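Local coordinates for beta-lactamase inhibitory protein BLIP-I (Streptomyces exfoliatus, PDB 3GMV) that probably inhibits beta-lactamases by binding them as a proteinaceous inhibitor, at residues W64-E69 with S107-P113; T76-K80 with C127-T131. The contacts are given in a common frame with arbitrary orientation. Residues are numbered along the deposited sequence.

How the interactions relate
Both contacts reach the same antiparallel sheet but use it differently. Interaction 1 joins strands 63-69 and 105-111 side by side in the middle of the sheet, its centre about 5 Å from the centre of the chain, through regular backbone hydrogen bonds. Interaction 2 is peripheral, its centre about 17 Å from the centre of the chain, where the loop between strand 63-69 and helix 81-84 packs on the end of strand 122-128. Both are only partly buried. Strands 105-111 and 122-128 adjoin in the sheet, yet the contacts' nearest atoms stay about 7 Å apart. Buried area falls from 480 to 309 Å², and the five hydrogen bonds of interaction 1 give way to one weak bond, a water and apolar packing.

Interaction 1 of 2, residues W64-E69 with S107-P113; sequences WSKRNE and SQGESYP. With TAM (tris(hydroxyethyl)aminomethane), chain B.
Four backbone hydrogen bonds set the register: Tyr112 N to Trp64 O (2.8 Å), Lys66 N to Glu110 O and Glu110 N to Lys66 O (2.9 Å each), and Asn68 N to Gln108 O (3.0 Å). A fifth runs from the side chain, Asn68 ND2 to Ser107 O at 3.0 Å, with chi1 of Asn68 in p; one water joins Asn68 OD1 to Ser107 O. The strands are antiparallel, their short axes 172° apart and 4.4 Å at closest approach. Lys66-Glu110 is a hydrogen-bonded pair (CA-CA 5.4 Å), flanked by the non-hydrogen-bonded pairs Ser65-Ser111 (CA-CA 4.2 Å) and Arg67-Gly109 (3.9 Å). Gly109, at phi/psi 162/155, occupies a conformation in which a CB would jam against the preceding carbonyl and lie 3.0 Å from Lys66 O. This pairing links strands 63-69 and 105-111 in the middle of the BLIP-family sheet. On the far side of each strand, toward its other neighbour, lies a classic beta bulge: Trp64 and Ser65 face Ser56, and Gln108 and Gly109 face Lys124. Lys66 and Glu110 project to one face, where a water bridges them weakly; the ammonium's stronger partners are the carbonyls of Tyr8 and Ile11. On the opposite face lie Ser65, Arg67 and Ser111. At the end of the ladder Trp64 (chi1 p, chi2 -86°) packs CE3 3.8 Å from Pro113 CA and CZ3 3.9 Å from Ser111 CB. The amine of tris(hydroxyethyl)aminomethane covers one face of the indole, its N 3.3 Å from Trp64 CD2, in a pocket that Thr58 completes.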
loop_
_atom_site.group_PDB
_atom_site.type_symbol
_atom_site.label_atom_id
_atom_site.label_comp_id
_atom_site.label_asym_id
_atom_site.label_seq_id
_atom_site.Cartn_x
_atom_site.Cartn_y
_atom_site.Cartn_z
ATOM N N TRP A 64 -0.251 -13.169 1.703
ATOM C CA TRP A 64 0.887 -12.846 0.850
ATOM C C TRP A 64 0.834 -11.381 0.406
ATOM O O TRP A 64 1.821 -10.855 -0.119
ATOM C CB TRP A 64 0.921 -13.769 -0.400
ATOM C CG TRP A 64 -0.217 -13.534 -1.338
ATOM C CD1 TRP A 64 -1.465 -14.107 -1.274
ATOM C CD2 TRP A 64 -0.245 -12.652 -2.464
ATOM N NE1 TRP A 64 -2.263 -13.630 -2.280
ATOM C CE2 TRP A 64 -1.540 -12.736 -3.029
ATOM C CE3 TRP A 64 0.694 -11.796 -3.047
ATOM C CZ2 TRP A 64 -1.930 -11.986 -4.144
ATOM C CZ3 TRP A 64 0.303 -11.056 -4.186
ATOM C CH2 TRP A 64 -0.991 -11.160 -4.708
ATOM N N SER A 65 -0.308 -10.716 0.581
ATOM C CA SER A 65 -0.446 -9.362 0.046
ATOM C C SER A 65 -1.210 -8.438 1.011
ATOM O O SER A 65 -2.266 -8.809 1.510
ATOM C CB SER A 65 -1.213 -9.411 -1.277
ATOM O OG SER A 65 -1.401 -8.084 -1.778
ATOM N N LYS A 66 -0.663 -7.242 1.231
ATOM C CA LYS A 66 -1.342 -6.169 1.922
ATOM C C LYS A 66 -1.428 -4.973 1.002
ATOM O O LYS A 66 -0.438 -4.626 0.347
ATOM C CB LYS A 66 -0.536 -5.741 3.165
ATOM C CG LYS A 66 -0.378 -6.865 4.194
ATOM C CD LYS A 66 0.626 -6.548 5.313
ATOM C CE LYS A 66 0.217 -5.345 6.129
ATOM N NZ LYS A 66 1.243 -5.098 7.187
ATOM N N ARG A 67 -2.573 -4.301 1.009
ATOM C CA ARG A 67 -2.710 -3.068 0.238
ATOM C C ARG A 67 -3.564 -2.125 1.064
ATOM O O ARG A 67 -4.330 -2.567 1.949
ATOM C CB ARG A 67 -3.352 -3.333 -1.146
ATOM C CG ARG A 67 -4.810 -3.847 -1.118
ATOM C CD ARG A 67 -5.223 -4.413 -2.490
ATOM N NE ARG A 67 -6.588 -4.940 -2.465
ATOM C CZ ARG A 67 -7.669 -4.238 -2.797
ATOM N NH1 ARG A 67 -7.566 -2.971 -3.172
ATOM N NH2 ARG A 67 -8.863 -4.806 -2.754
ATOM N N ASN A 68 -3.441 -0.833 0.785
ATOM C CA ASN A 68 -4.320 0.121 1.426
ATOM C C ASN A 68 -4.389 1.394 0.613
ATOM O O ASN A 68 -3.525 1.667 -0.250
ATOM C CB ASN A 68 -3.822 0.438 2.838
ATOM C CG ASN A 68 -2.698 1.466 2.838
ATOM O OD1 ASN A 68 -2.960 2.678 2.800
ATOM N ND2 ASN A 68 -1.442 0.996 2.945
ATOM N N GLU A 69 -5.437 2.167 0.862
ATOM C CA GLU A 69 -5.428 3.559 0.441
ATOM C C GLU A 69 -5.815 4.398 1.628
ATOM O O GLU A 69 -6.737 4.059 2.381
ATOM C CB GLU A 69 -6.386 3.810 -0.717
ATOM C CG GLU A 69 -5.858 3.249 -2.038
ATOM C CD GLU A 69 -6.745 3.635 -3.193
ATOM O OE1 GLU A 69 -7.724 2.911 -3.431
ATOM O OE2 GLU A 69 -6.471 4.664 -3.847
ATOM N N SER A 107 3.363 4.218 2.136
ATOM C CA SER A 107 3.059 2.916 1.548
ATOM C C SER A 107 1.591 2.674 1.279
ATOM O O SER A 107 0.724 2.904 2.147
ATOM C CB SER A 107 3.647 1.784 2.402
ATOM O OG SER A 107 3.406 0.518 1.799
ATOM N N GLN A 108 1.289 2.218 0.064
ATOM C CA GLN A 108 -0.027 1.699 -0.247
ATOM C C GLN A 108 -0.019 0.190 -0.430
ATOM O O GLN A 108 -0.984 -0.402 -0.935
ATOM C CB GLN A 108 -0.595 2.404 -1.500
ATOM C CG GLN A 108 -1.073 3.826 -1.132
ATOM C CD GLN A 108 -1.890 4.445 -2.242
ATOM O OE1 GLN A 108 -1.908 3.948 -3.370
ATOM N NE2 GLN A 108 -2.572 5.528 -1.933
ATOM N N GLY A 109 1.079 -0.458 -0.072
ATOM C CA GLY A 109 1.038 -1.915 -0.168
ATOM C C GLY A 109 2.388 -2.610 -0.176
ATOM O O GLY A 109 3.414 -2.014 -0.548
ATOM N N GLU A 110 2.385 -3.878 0.245
ATOM C CA GLU A 110 3.589 -4.738 0.165
ATOM C C GLU A 110 3.102 -6.143 -0.166
ATOM O O GLU A 110 2.005 -6.537 0.261
ATOM C CB GLU A 110 4.379 -4.760 1.484
ATOM C CG GLU A 110 5.069 -3.454 1.850
ATOM C CD GLU A 110 5.835 -3.541 3.138
ATOM O OE1 GLU A 110 5.481 -4.388 3.991
ATOM O OE2 GLU A 110 6.782 -2.743 3.317
ATOM N N SER A 111 3.877 -6.920 -0.921
ATOM C CA SER A 111 3.418 -8.272 -1.199
ATOM C C SER A 111 4.594 -9.189 -1.500
ATOM O O SER A 111 5.640 -8.729 -1.969
ATOM C CB SER A 111 2.418 -8.283 -2.359
ATOM O OG SER A 111 3.082 -8.040 -3.596
ATOM N N TYR A 112 4.411 -10.462 -1.154
ATOM C CA TYR A 112 5.334 -11.533 -1.523
ATOM C C TYR A 112 4.602 -12.472 -2.490
ATOM O O TYR A 112 3.927 -13.412 -2.069
ATOM C CB TYR A 112 5.776 -12.289 -0.266
ATOM C CG TYR A 112 6.780 -11.547 0.593
ATOM C CD1 TYR A 112 8.128 -11.450 0.205
ATOM C CD2 TYR A 112 6.398 -10.964 1.808
ATOM C CE1 TYR A 112 9.046 -10.783 0.979
ATOM C CE2 TYR A 112 7.328 -10.285 2.607
ATOM C CZ TYR A 112 8.651 -10.203 2.176
ATOM O OH TYR A 112 9.566 -9.542 2.965
ATOM N N PRO A 113 4.687 -12.192 -3.796
ATOM C CA PRO A 113 3.895 -12.951 -4.758
ATOM C C PRO A 113 4.281 -14.419 -4.804
ATOM O O PRO A 113 3.502 -15.236 -5.266
ATOM C CB PRO A 113 4.194 -12.275 -6.095
ATOM C CG PRO A 113 4.797 -10.956 -5.750
ATOM C CD PRO A 113 5.501 -11.151 -4.449
HETATM C C TAM B . -0.338 -15.715 -5.780
HETATM C C1 TAM B . -0.509 -14.584 -6.772
HETATM C C2 TAM B . 0.661 -16.747 -6.301
HETATM C C3 TAM B . -1.680 -16.370 -5.525
HETATM C C4 TAM B . 0.763 -13.758 -6.866
HETATM C C5 TAM B . 1.798 -16.095 -7.083
HETATM C C6 TAM B . -1.624 -17.300 -4.318
HETATM N N TAM B . 0.151 -15.161 -4.525
HETATM O O4 TAM B . 0.528 -12.669 -7.778
HETATM O O5 TAM B . 1.798 -16.563 -8.448
HETATM O O6 TAM B . -0.277 -17.421 -3.845
HETATM O O HOH W 1 2.879 -3.495 4.812
HETATM O O HOH W 2 -1.427 4.941 2.696
HETATM O O HOH W 3 -4.460 6.530 -4.074
#

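Interaction 2 of 2, residues T76-K80 with C127-T131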
loop_
_atom_site.group_PDB
_atom_site.type_symbol
_atom_site.label_atom_id
_atom_site.label_comp_id
_atom_site.label_asym_id
_atom_site.label_seq_id
_atom_site.Cartn_x
_atom_site.Cartn_y
_atom_site.Cartn_z
ATOM N N THR A 76 5.446 15.248 4.532
ATOM C CA THR A 76 5.686 16.492 3.798
ATOM C C THR A 76 5.327 16.349 2.332
ATOM O O THR A 76 6.212 16.104 1.502
ATOM C CB THR A 76 7.143 16.892 3.916
ATOM O OG1 THR A 76 7.549 16.769 5.292
ATOM C CG2 THR A 76 7.366 18.343 3.419
ATOM N N PRO A 77 4.032 16.494 1.997
ATOM C CA PRO A 77 3.619 16.420 0.594
ATOM C C PRO A 77 4.321 17.522 -0.211
ATOM O O PRO A 77 4.113 18.714 0.038
ATOM C CB PRO A 77 2.117 16.715 0.633
ATOM C CG PRO A 77 1.708 16.633 2.094
ATOM C CD PRO A 77 2.922 16.814 2.915
ATOM N N SER A 78 5.129 17.142 -1.179
ATOM C CA SER A 78 5.992 18.107 -1.817
ATOM C C SER A 78 6.564 17.635 -3.130
ATOM O O SER A 78 7.406 18.326 -3.744
ATOM C CB SER A 78 7.138 18.437 -0.878
ATOM O OG SER A 78 7.897 17.294 -0.574
ATOM N N VAL A 79 6.150 16.454 -3.590
ATOM C CA VAL A 79 6.755 15.953 -4.828
ATOM C C VAL A 79 6.378 16.837 -6.025
ATOM O O VAL A 79 5.241 17.356 -6.106
ATOM C CB VAL A 79 6.389 14.458 -5.069
ATOM C CG1 VAL A 79 4.833 14.293 -5.261
ATOM C CG2 VAL A 79 7.161 13.878 -6.261
ATOM N N LYS A 80 7.353 17.040 -6.921
ATOM C CA LYS A 80 7.228 17.895 -8.092
ATOM C C LYS A 80 7.441 17.082 -9.357
ATOM O O LYS A 80 8.084 16.031 -9.325
ATOM C CB LYS A 80 8.331 18.980 -8.058
ATOM C CG LYS A 80 8.260 19.931 -6.876
ATOM C CD LYS A 80 6.911 20.682 -6.778
ATOM C CE LYS A 80 6.848 21.473 -5.454
ATOM N NZ LYS A 80 5.442 21.966 -5.271
ATOM N N CYS A 127 3.009 9.038 -3.582
ATOM C CA CYS A 127 3.596 10.293 -3.156
ATOM C C CYS A 127 2.674 11.465 -3.497
ATOM O O CYS A 127 2.527 11.825 -4.675
ATOM C CB CYS A 127 4.950 10.470 -3.857
ATOM S SG CYS A 127 6.075 9.126 -3.589
ATOM N N ALA A 128 2.074 12.086 -2.483
ATOM C CA ALA A 128 1.108 13.179 -2.741
ATOM C C ALA A 128 1.862 14.497 -2.867
ATOM O O ALA A 128 2.784 14.748 -2.107
ATOM C CB ALA A 128 0.127 13.280 -1.581
ATOM N N ALA A 129 1.459 15.336 -3.823
ATOM C CA ALA A 129 2.066 16.639 -3.998
ATOM C C ALA A 129 1.469 17.681 -3.040
ATOM O O ALA A 129 2.035 18.771 -2.880
ATOM C CB ALA A 129 1.908 17.116 -5.461
ATOM N N ALA A 130 0.341 17.352 -2.415
ATOM C CA ALA A 130 -0.348 18.321 -1.545
ATOM C C ALA A 130 -1.223 17.604 -0.527
ATOM O O ALA A 130 -1.454 16.411 -0.630
ATOM C CB ALA A 130 -1.196 19.288 -2.398
ATOM N N THR A 131 -1.644 18.313 0.519
ATOM C CA THR A 131 -2.615 17.727 1.446
ATOM C C THR A 131 -3.985 17.636 0.791
ATOM O O THR A 131 -4.202 18.156 -0.315
ATOM C CB THR A 131 -2.730 18.592 2.679
ATOM O OG1 THR A 131 -3.061 19.926 2.254
ATOM C CG2 THR A 131 -1.413 18.612 3.426
HETATM O O HOH W 4 4.370 19.468 -4.451
#
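Thr76 enters the loop segment 76-80 without touching 127-131, but its carbonyl accepts a hydrogen bond from the side chain of Ser78 (OG to Thr76 O, 2.9 Å). Pro77 has the largest area covered by the other segment (79 Å²); its CA-to-CB bond points toward it, and Pro77 CA lies 3.3 Å from Ala128 O, CB 3.6 Å from Ala130 N and CG in apolar contact 3.9 Å from Thr131 CG2. Ser78 follows, its CA 4.7 Å from that of Ala129. Its amide gives the one direct hydrogen bond across the segments, Ser78 N to Ala128 O, which is weak at 3.5 Å and 122°; the same NH has its better partner in Ser104 OG. Val79, buried, rests its CG1 4.1 Å from both Cys127 CB and Ala129 CB, beside the disulfide that Cys127 forms with Cys105 of the adjacent strand. A water accepts a hydrogen bond from Lys80 NZ (2.8 Å) and donates to Val79 O (2.8 Å) and Ala129 O (2.9 Å). Lys80 itself is the N-cap residue of helix 81-84, so the contact lies where the loop hands over to that helix and where strand 122-128 ends. Lacking a beta ladder, and with a single weak hydrogen bond from a backbone NH, the segments are joined mainly by small apolar groups packing against backbone carbonyls, such as Val79 CG1 3.4 Å from Cys127 O; the water supplies the more regular polar link, joining Val79 O, Ala129 O and the Lys80 ammonium.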